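Putative 6-pyruvoyl tetrahydrobiopterin synthase (Caenorhabditis elegans, PDB 2G64) probably catalyses the zinc-dependent conversion of 7,8-dihydroneopterin triphosphate into 6-pyruvoyl tetrahydropterin, with loss of triphosphate, in tetrahydrobiopterin biosynthesis. Local coordinates at residues G45-E57 / M116-T130. The protein carries 1 engineered substitution. Residues are numbered along the deposited sequence; the frame is centred on the assembly and turned at random.
Sequences GHNYVWKVKLRGE and MSNPSVLYKVTIEET. With NA (sodium ion), chain B; ZN (zinc ion), chain D.
Glu129 lays its CG over the centre of the His46 imidazole, 3.6 Å from the ring centroid, in a CH-pi contact. Its CG stands anti to the backbone N (chi1 169°), which carries the chain across the ring. The carboxylate plane lies 19° from the ring plane, and Ser101 hydrogen-bonds to OE2. His46 NE2 binds the zinc ion at 2.1 Å, with His19, His44 and a water completing the site. His46 ND1 is held by Asn47 of the second subunit.

From here strands 45-57 and 122-128 run antiparallel as neighbours in the sheet. Paired backbone bonds join Val49 to Glu128 and Lys51 to Thr126. At Lys53 a classic beta bulge shifts the register. Lys53 O accepts from both Tyr123 N (2.8 Å) and Lys124 N (3.0 Å).

On the face packed against helices 68-80 and 101-115, the Trp50 indole meets Val125 CG1 at its edge, NE1 to CG1 being 3.4 Å. Ile127 CD1 lies 3.6 Å from Trp50 CD1. Trp50 NE1 is buried without a polar partner.

On the other face, Glu128 lies alongside Val49 and crosses Lys51. Its OE2 makes a weak salt bridge to Lys51 NZ (3.4 Å), reinforced by a shared water. Its OE1 accepts from a water on the sodium ion. Swapping Glu128 for an alanine would remove the carboxylate, and is likely to cost Lys51 NZ this salt bridge and the sodium-bound water this acceptor.

Glu129 belongs, by similarity, to the charge relay, so the contact probably sets a catalytic carboxylate beside a zinc ligand.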
ATOM      1  N   GLY A  45     -19.943   7.603   4.093  1.00 12.85           N
ATOM      2  CA  GLY A  45     -19.652   6.199   3.827  1.00 17.80           C
ATOM      3  C   GLY A  45     -18.183   5.853   3.820  1.00 15.47           C
ATOM      4  O   GLY A  45     -17.331   6.731   3.919  1.00 13.58           O
ATOM      5  N   HIS A  46     -17.893   4.559   3.722  1.00 13.22           N
ATOM      6  CA  HIS A  46     -16.511   4.084   3.797  1.00 17.18           C
ATOM      7  C   HIS A  46     -16.393   2.836   2.954  1.00 14.52           C
ATOM      8  O   HIS A  46     -17.370   2.096   2.800  1.00 13.67           O
ATOM      9  CB  HIS A  46     -16.089   3.742   5.245  1.00 14.46           C
ATOM     10  CG  HIS A  46     -16.173   4.893   6.196  1.00 12.58           C
ATOM     11  ND1 HIS A  46     -15.313   5.965   6.140  1.00 14.91           N
ATOM     12  CD2 HIS A  46     -17.035   5.153   7.210  1.00 11.04           C
ATOM     13  CE1 HIS A  46     -15.634   6.836   7.083  1.00 16.38           C
ATOM     14  NE2 HIS A  46     -16.674   6.365   7.747  1.00 13.87           N
ATOM     15  N   ASN A  47     -15.197   2.584   2.412  1.00 13.00           N
ATOM     16  CA  ASN A  47     -14.805   1.210   2.092  1.00 12.25           C
ATOM     17  C   ASN A  47     -14.169   0.641   3.347  1.00 14.40           C
ATOM     18  O   ASN A  47     -13.127   1.114   3.777  1.00 17.40           O
ATOM     19  CB  ASN A  47     -13.774   1.196   0.971  1.00 15.02           C
ATOM     20  CG  ASN A  47     -14.248   1.943  -0.252  1.00 18.42           C
ATOM     21  OD1 ASN A  47     -15.342   1.696  -0.763  1.00 14.84           O
ATOM     22  ND2 ASN A  47     -13.412   2.852  -0.736  1.00 13.70           N
ATOM     23  N   TYR A  48     -14.836  -0.323   3.970  1.00 12.24           N
ATOM     24  CA  TYR A  48     -14.322  -0.868   5.210  1.00 11.64           C
ATOM     25  C   TYR A  48     -13.435  -2.058   4.836  1.00 16.52           C
ATOM     26  O   TYR A  48     -13.858  -2.916   4.071  1.00 19.55           O
ATOM     27  CB  TYR A  48     -15.491  -1.365   6.064  1.00 11.59           C
ATOM     28  CG  TYR A  48     -16.346  -0.300   6.704  1.00 15.95           C
ATOM     29  CD1 TYR A  48     -16.030   0.202   7.968  1.00 16.02           C
ATOM     30  CD2 TYR A  48     -17.512   0.165   6.074  1.00 11.77           C
ATOM     31  CE1 TYR A  48     -16.838   1.171   8.595  1.00 15.16           C
ATOM     32  CE2 TYR A  48     -18.327   1.113   6.694  1.00 13.75           C
ATOM     33  CZ  TYR A  48     -17.981   1.621   7.938  1.00 13.43           C
ATOM     34  OH  TYR A  48     -18.789   2.549   8.524  1.00 14.64           O
ATOM     35  N   VAL A  49     -12.215  -2.105   5.359  1.00 12.17           N
ATOM     36  CA  VAL A  49     -11.418  -3.325   5.217  1.00 11.42           C
ATOM     37  C   VAL A  49     -11.730  -4.243   6.418  1.00 13.45           C
ATOM     38  O   VAL A  49     -11.688  -3.802   7.572  1.00 15.39           O
ATOM     39  CB  VAL A  49      -9.910  -3.013   5.174  1.00 14.71           C
ATOM     40  CG1 VAL A  49      -9.114  -4.299   5.058  1.00 15.69           C
ATOM     41  CG2 VAL A  49      -9.582  -2.099   3.965  1.00 13.20           C
ATOM     42  N   TRP A  50     -12.032  -5.499   6.143  1.00 11.43           N
ATOM     43  CA  TRP A  50     -12.320  -6.454   7.216  1.00 13.78           C
ATOM     44  C   TRP A  50     -11.216  -7.518   7.241  1.00 16.45           C
ATOM     45  O   TRP A  50     -11.009  -8.207   6.250  1.00 14.05           O
ATOM     46  CB  TRP A  50     -13.643  -7.160   6.915  1.00 14.51           C
ATOM     47  CG  TRP A  50     -14.135  -8.052   8.017  1.00 14.03           C
ATOM     48  CD1 TRP A  50     -13.891  -7.921   9.358  1.00 13.51           C
ATOM     49  CD2 TRP A  50     -14.987  -9.201   7.870  1.00 14.49           C
ATOM     50  NE1 TRP A  50     -14.552  -8.936  10.064  1.00 12.31           N
ATOM     51  CE2 TRP A  50     -15.236  -9.719   9.173  1.00 12.19           C
ATOM     52  CE3 TRP A  50     -15.590  -9.828   6.765  1.00 14.74           C
ATOM     53  CZ2 TRP A  50     -16.051 -10.853   9.399  1.00 11.66           C
ATOM     54  CZ3 TRP A  50     -16.387 -10.988   6.992  1.00 14.90           C
ATOM     55  CH2 TRP A  50     -16.615 -11.466   8.302  1.00 13.53           C
ATOM     56  N   LYS A  51     -10.500  -7.666   8.351  1.00 11.18           N
ATOM     57  CA  LYS A  51      -9.541  -8.785   8.396  1.00 13.22           C
ATOM     58  C   LYS A  51      -9.984  -9.769   9.468  1.00 15.68           C
ATOM     59  O   LYS A  51     -10.308  -9.371  10.571  1.00 14.46           O
ATOM     60  CB  LYS A  51      -8.128  -8.293   8.714  1.00 14.22           C
ATOM     61  CG  LYS A  51      -7.679  -7.078   7.894  1.00 15.02           C
ATOM     62  CD  LYS A  51      -6.224  -6.769   8.191  1.00 23.25           C
ATOM     63  CE  LYS A  51      -5.730  -5.598   7.334  1.00 26.77           C
ATOM     64  NZ  LYS A  51      -4.311  -5.245   7.695  1.00 24.11           N
ATOM     65  N   VAL A  52      -9.966 -11.045   9.129  1.00 11.44           N
ATOM     66  CA  VAL A  52     -10.440 -12.104  10.020  1.00 17.41           C
ATOM     67  C   VAL A  52      -9.241 -12.972  10.343  1.00 12.87           C
ATOM     68  O   VAL A  52      -8.659 -13.589   9.444  1.00 12.95           O
ATOM     69  CB  VAL A  52     -11.522 -12.959   9.330  1.00 15.45           C
ATOM     70  CG1 VAL A  52     -11.810 -14.248  10.138  1.00 14.61           C
ATOM     71  CG2 VAL A  52     -12.770 -12.113   9.140  1.00 13.66           C
ATOM     72  N   LYS A  53      -8.870 -12.992  11.621  1.00 12.94           N
ATOM     73  CA  LYS A  53      -7.669 -13.696  12.056  1.00 16.47           C
ATOM     74  C   LYS A  53      -8.040 -14.904  12.928  1.00 14.94           C
ATOM     75  O   LYS A  53      -8.800 -14.790  13.886  1.00 12.60           O
ATOM     76  CB  LYS A  53      -6.744 -12.737  12.827  1.00 16.57           C
ATOM     77  CG  LYS A  53      -5.350 -13.298  13.178  1.00 16.80           C
ATOM     78  CD  LYS A  53      -4.518 -12.174  13.791  1.00 18.25           C
ATOM     79  CE  LYS A  53      -3.106 -12.618  14.102  1.00 15.28           C
ATOM     80  NZ  LYS A  53      -2.175 -11.468  14.309  1.00 22.10           N
ATOM     81  N   LEU A  54      -7.487 -16.051  12.562  1.00 16.41           N
ATOM     82  CA  LEU A  54      -7.754 -17.315  13.242  1.00 16.74           C
ATOM     83  C   LEU A  54      -6.446 -17.743  13.891  1.00 15.60           C
ATOM     84  O   LEU A  54      -5.367 -17.366  13.421  1.00 15.15           O
ATOM     85  CB  LEU A  54      -8.179 -18.365  12.210  1.00 14.04           C
ATOM     86  CG  LEU A  54      -9.303 -17.965  11.234  1.00 16.19           C
ATOM     87  CD1 LEU A  54      -9.685 -19.206  10.398  1.00 20.52           C
ATOM     88  CD2 LEU A  54     -10.528 -17.434  11.981  1.00 17.37           C
ATOM     89  N   ARG A  55      -6.525 -18.510  14.973  1.00 14.27           N
ATOM     90  CA  ARG A  55      -5.304 -19.042  15.583  1.00 15.30           C
ATOM     91  C   ARG A  55      -5.573 -20.480  16.035  1.00 15.49           C
ATOM     92  O   ARG A  55      -6.620 -20.770  16.634  1.00 17.98           O
ATOM     93  CB  ARG A  55      -4.909 -18.177  16.785  1.00 13.14           C
ATOM     94  CG  ARG A  55      -3.643 -18.625  17.495  1.00 14.53           C
ATOM     95  CD  ARG A  55      -3.306 -17.642  18.606  1.00 26.55           C
ATOM     96  NE  ARG A  55      -1.989 -17.905  19.167  1.00 40.11           N
ATOM     97  CZ  ARG A  55      -1.765 -18.719  20.194  1.00 59.94           C
ATOM     98  NH1 ARG A  55      -2.775 -19.356  20.769  1.00 40.54           N
ATOM     99  NH2 ARG A  55      -0.529 -18.902  20.641  1.00 46.37           N
ATOM    100  N   GLY A  56      -4.650 -21.384  15.752  1.00 13.85           N
ATOM    101  CA  GLY A  56      -4.895 -22.785  16.110  1.00 14.20           C
ATOM    102  C   GLY A  56      -3.751 -23.666  15.686  1.00 14.88           C
ATOM    103  O   GLY A  56      -2.806 -23.207  15.029  1.00 15.23           O
ATOM    104  N   GLU A  57      -3.828 -24.935  16.078  1.00 12.65           N
ATOM    105  CA  GLU A  57      -2.836 -25.908  15.636  1.00 12.77           C
ATOM    106  C   GLU A  57      -2.865 -26.126  14.130  1.00 14.95           C
ATOM    107  O   GLU A  57      -3.944 -26.283  13.527  1.00 15.54           O
ATOM    108  CB  GLU A  57      -3.089 -27.265  16.293  1.00 17.73           C
ATOM    109  CG  GLU A  57      -2.772 -27.307  17.769  1.00 16.46           C
ATOM    110  CD  GLU A  57      -3.154 -28.648  18.346  1.00 23.53           C
ATOM    111  OE1 GLU A  57      -2.565 -29.670  17.938  1.00 23.37           O
ATOM    112  OE2 GLU A  57      -4.056 -28.678  19.196  1.00 29.17           O
ATOM    113  N   MET A 116     -19.753 -19.780  11.668  1.00 25.38           N
ATOM    114  CA  MET A 116     -18.542 -20.563  11.423  1.00 27.40           C
ATOM    115  C   MET A 116     -18.708 -22.048  11.691  1.00 25.80           C
ATOM    116  O   MET A 116     -19.268 -22.432  12.712  1.00 29.67           O
ATOM    117  CB  MET A 116     -17.374 -20.036  12.248  1.00 25.74           C
ATOM    118  CG  MET A 116     -16.672 -18.869  11.613  1.00 22.60           C
ATOM    119  SD  MET A 116     -15.358 -18.282  12.677  1.00 23.12           S
ATOM    120  CE  MET A 116     -14.026 -19.407  12.190  1.00 20.94           C
ATOM    121  N   SER A 117     -18.174 -22.860  10.783  1.00 31.50           N
ATOM    122  CA  SER A 117     -18.069 -24.314  10.992  1.00 46.22           C
ATOM    123  C   SER A 117     -17.232 -24.694  12.220  1.00 49.03           C
ATOM    124  O   SER A 117     -17.586 -25.617  12.955  1.00 50.86           O
ATOM    125  CB  SER A 117     -17.602 -25.051   9.714  1.00 37.65           C
ATOM    126  OG  SER A 117     -16.356 -24.576   9.197  1.00 28.37           O
ATOM    127  N   ASN A 118     -16.146 -23.963  12.459  1.00 37.78           N
ATOM    128  CA  ASN A 118     -15.336 -24.149  13.671  1.00 40.83           C
ATOM    129  C   ASN A 118     -14.996 -22.812  14.351  1.00 24.31           C
ATOM    130  O   ASN A 118     -13.910 -22.248  14.134  1.00 32.04           O
ATOM    131  CB  ASN A 118     -14.056 -24.948  13.342  1.00 39.42           C
ATOM    132  CG  ASN A 118     -13.117 -25.095  14.541  1.00 65.30           C
ATOM    133  OD1 ASN A 118     -13.553 -25.112  15.694  1.00 57.36           O
ATOM    134  ND2 ASN A 118     -11.819 -25.211  14.265  1.00 58.40           N
ATOM    135  N   PRO A 119     -15.928 -22.290  15.151  1.00 30.36           N
ATOM    136  CA  PRO A 119     -15.777 -20.933  15.682  1.00 37.64           C
ATOM    137  C   PRO A 119     -14.712 -20.826  16.771  1.00 35.90           C
ATOM    138  O   PRO A 119     -14.280 -19.718  17.100  1.00 23.35           O
ATOM    139  CB  PRO A 119     -17.168 -20.604  16.230  1.00 31.81           C
ATOM    140  CG  PRO A 119     -17.805 -21.936  16.486  1.00 29.52           C
ATOM    141  CD  PRO A 119     -17.193 -22.925  15.561  1.00 38.90           C
ATOM    142  N   SER A 120     -14.278 -21.962  17.311  1.00 23.26           N
ATOM    143  CA  SER A 120     -13.266 -21.954  18.376  1.00 25.83           C
ATOM    144  C   SER A 120     -11.924 -21.320  17.946  1.00 23.97           C
ATOM    145  O   SER A 120     -11.234 -20.728  18.770  1.00 24.59           O
ATOM    146  CB  SER A 120     -13.040 -23.372  18.932  1.00 25.14           C
ATOM    147  OG  SER A 120     -12.338 -24.168  17.988  1.00 40.95           O
ATOM    148  N   VAL A 121     -11.573 -21.431  16.664  1.00 20.22           N
ATOM    149  CA  VAL A 121     -10.340 -20.800  16.167  1.00 26.27           C
ATOM    150  C   VAL A 121     -10.427 -19.297  15.850  1.00 18.58           C
ATOM    151  O   VAL A 121      -9.404 -18.689  15.545  1.00 16.16           O
ATOM    152  CB  VAL A 121      -9.702 -21.542  14.957  1.00 29.86           C
ATOM    153  CG1 VAL A 121      -9.235 -22.940  15.359  1.00 30.44           C
ATOM    154  CG2 VAL A 121     -10.650 -21.581  13.776  1.00 24.87           C
ATOM    155  N   LEU A 122     -11.618 -18.697  15.928  1.00 17.51           N
ATOM    156  CA  LEU A 122     -11.712 -17.258  15.652  1.00 19.73           C
ATOM    157  C   LEU A 122     -10.955 -16.499  16.727  1.00 18.85           C
ATOM    158  O   LEU A 122     -11.207 -16.669  17.930  1.00 18.68           O
ATOM    159  CB  LEU A 122     -13.175 -16.775  15.574  1.00 14.18           C
ATOM    160  CG  LEU A 122     -13.368 -15.260  15.380  1.00 16.47           C
ATOM    161  CD1 LEU A 122     -12.704 -14.785  14.057  1.00 16.95           C
ATOM    162  CD2 LEU A 122     -14.855 -14.921  15.428  1.00 25.80           C
ATOM    163  N   TYR A 123     -10.025 -15.651  16.304  1.00 15.75           N
ATOM    164  CA  TYR A 123      -9.135 -15.037  17.251  1.00 14.34           C
ATOM    165  C   TYR A 123      -9.302 -13.501  17.284  1.00 17.05           C
ATOM    166  O   TYR A 123      -9.358 -12.898  18.347  1.00 15.91           O
ATOM    167  CB  TYR A 123      -7.695 -15.477  16.960  1.00 13.60           C
ATOM    168  CG  TYR A 123      -6.675 -14.773  17.816  1.00 16.44           C
ATOM    169  CD1 TYR A 123      -6.542 -15.078  19.163  1.00 19.89           C
ATOM    170  CD2 TYR A 123      -5.866 -13.776  17.282  1.00 23.46           C
ATOM    171  CE1 TYR A 123      -5.620 -14.411  19.949  1.00 27.43           C
ATOM    172  CE2 TYR A 123      -4.957 -13.099  18.061  1.00 32.54           C
ATOM    173  CZ  TYR A 123      -4.834 -13.425  19.389  1.00 39.06           C
ATOM    174  OH  TYR A 123      -3.919 -12.747  20.157  1.00 41.40           O
ATOM    175  N   LYS A 124      -9.383 -12.871  16.118  1.00 15.53           N
ATOM    176  CA  LYS A 124      -9.458 -11.412  16.105  1.00 16.40           C
ATOM    177  C   LYS A 124     -10.124 -10.911  14.831  1.00 17.76           C
ATOM    178  O   LYS A 124      -9.918 -11.476  13.744  1.00 15.02           O
ATOM    179  CB  LYS A 124      -8.069 -10.805  16.235  1.00 11.41           C
ATOM    180  CG  LYS A 124      -8.101  -9.273  16.293  1.00 18.22           C
ATOM    181  CD  LYS A 124      -6.736  -8.702  16.562  1.00 22.75           C
ATOM    182  CE  LYS A 124      -6.068  -8.285  15.269  1.00 21.23           C
ATOM    183  NZ  LYS A 124      -4.658  -7.778  15.468  1.00 22.57           N
ATOM    184  N   VAL A 125     -10.909  -9.847  14.960  1.00 13.59           N
ATOM    185  CA  VAL A 125     -11.414  -9.133  13.783  1.00 13.51           C
ATOM    186  C   VAL A 125     -10.812  -7.730  13.765  1.00 11.14           C
ATOM    187  O   VAL A 125     -10.701  -7.078  14.806  1.00 11.88           O
ATOM    188  CB  VAL A 125     -12.976  -9.042  13.826  1.00 17.10           C
ATOM    189  CG1 VAL A 125     -13.489  -7.823  13.057  1.00 24.07           C
ATOM    190  CG2 VAL A 125     -13.602 -10.322  13.282  1.00 13.55           C
ATOM    191  N   THR A 126     -10.438  -7.274  12.579  1.00 13.19           N
ATOM    192  CA  THR A 126      -9.985  -5.916  12.368  1.00 14.56           C
ATOM    193  C   THR A 126     -10.962  -5.230  11.406  1.00 12.28           C
ATOM    194  O   THR A 126     -11.361  -5.825  10.408  1.00 13.64           O
ATOM    195  CB  THR A 126      -8.568  -5.915  11.731  1.00 12.50           C
ATOM    196  OG1 THR A 126      -7.667  -6.581  12.620  1.00 13.26           O
ATOM    197  CG2 THR A 126      -8.067  -4.471  11.506  1.00  9.98           C
ATOM    198  N   ILE A 127     -11.315  -3.982  11.704  1.00 12.92           N
ATOM    199  CA  ILE A 127     -12.028  -3.142  10.742  1.00 12.84           C
ATOM    200  C   ILE A 127     -11.173  -1.903  10.505  1.00 15.19           C
ATOM    201  O   ILE A 127     -10.806  -1.224  11.451  1.00 14.77           O
ATOM    202  CB  ILE A 127     -13.411  -2.706  11.299  1.00 17.13           C
ATOM    203  CG1 ILE A 127     -14.391  -3.905  11.293  1.00 14.96           C
ATOM    204  CG2 ILE A 127     -13.972  -1.519  10.491  1.00 12.88           C
ATOM    205  CD1 ILE A 127     -14.744  -4.435   9.888  1.00 11.86           C
ATOM    206  N   GLU A 128     -10.847  -1.623   9.247  1.00 12.47           N
ATOM    207  CA  GLU A 128     -10.223  -0.339   8.915  1.00 13.20           C
ATOM    208  C   GLU A 128     -11.300   0.516   8.270  1.00 12.60           C
ATOM    209  O   GLU A 128     -11.741   0.253   7.153  1.00 15.34           O
ATOM    210  CB  GLU A 128      -9.018  -0.525   7.985  1.00 15.72           C
ATOM    211  CG  GLU A 128      -8.004  -1.578   8.470  1.00 14.34           C
ATOM    212  CD  GLU A 128      -6.714  -1.635   7.662  1.00 28.72           C
ATOM    213  OE1 GLU A 128      -6.681  -1.111   6.529  1.00 26.51           O
ATOM    214  OE2 GLU A 128      -5.730  -2.225   8.170  1.00 23.34           O
ATOM    215  N   GLU A 129     -11.735   1.522   9.000  1.00 13.03           N
ATOM    216  CA  GLU A 129     -12.752   2.441   8.528  1.00 10.03           C
ATOM    217  C   GLU A 129     -12.202   3.308   7.387  1.00 17.56           C
ATOM    218  O   GLU A 129     -12.901   3.564   6.406  1.00 17.37           O
ATOM    219  CB  GLU A 129     -13.148   3.287   9.719  1.00 18.88           C
ATOM    220  CG  GLU A 129     -13.993   4.463   9.460  1.00 25.08           C
ATOM    221  CD  GLU A 129     -14.022   5.319  10.704  1.00 30.78           C
ATOM    222  OE1 GLU A 129     -13.319   6.347  10.732  1.00 29.13           O
ATOM    223  OE2 GLU A 129     -14.687   4.914  11.678  1.00 26.26           O
ATOM    224  N   THR A 130     -10.956   3.754   7.547  1.00 14.72           N
ATOM    225  CA  THR A 130     -10.134   4.291   6.464  1.00 17.91           C
ATOM    226  C   THR A 130      -8.726   3.749   6.699  1.00 21.08           C
ATOM    227  O   THR A 130      -8.467   3.106   7.716  1.00 17.16           O
ATOM    228  CB  THR A 130     -10.059   5.830   6.500  1.00 17.06           C
ATOM    229  OG1 THR A 130      -9.207   6.225   7.567  1.00 17.16           O
ATOM    230  CG2 THR A 130     -11.463   6.463   6.695  1.00 16.85           C
TER
HETATM  231 NA    NA B1001     -10.338   1.498   4.771  1.00 29.42          NA
HETATM  232 ZN    ZN D2001     -17.983   7.128   9.196  0.80 19.71          ZN
HETATM  233  O   HOH W   1      -7.742  -9.275  12.290  1.00 15.19           O
HETATM  234  O   HOH W   2      -4.680  -3.504  10.200  1.00 29.03           O
HETATM  235  O   HOH W   3      -7.795   0.753   4.866  1.00 22.09           O
HETATM  236  O   HOH W   4     -10.693   2.863   2.379  1.00 35.15           O
HETATM  237  O   HOH W   5     -17.319   7.556  10.843  1.00 26.05           O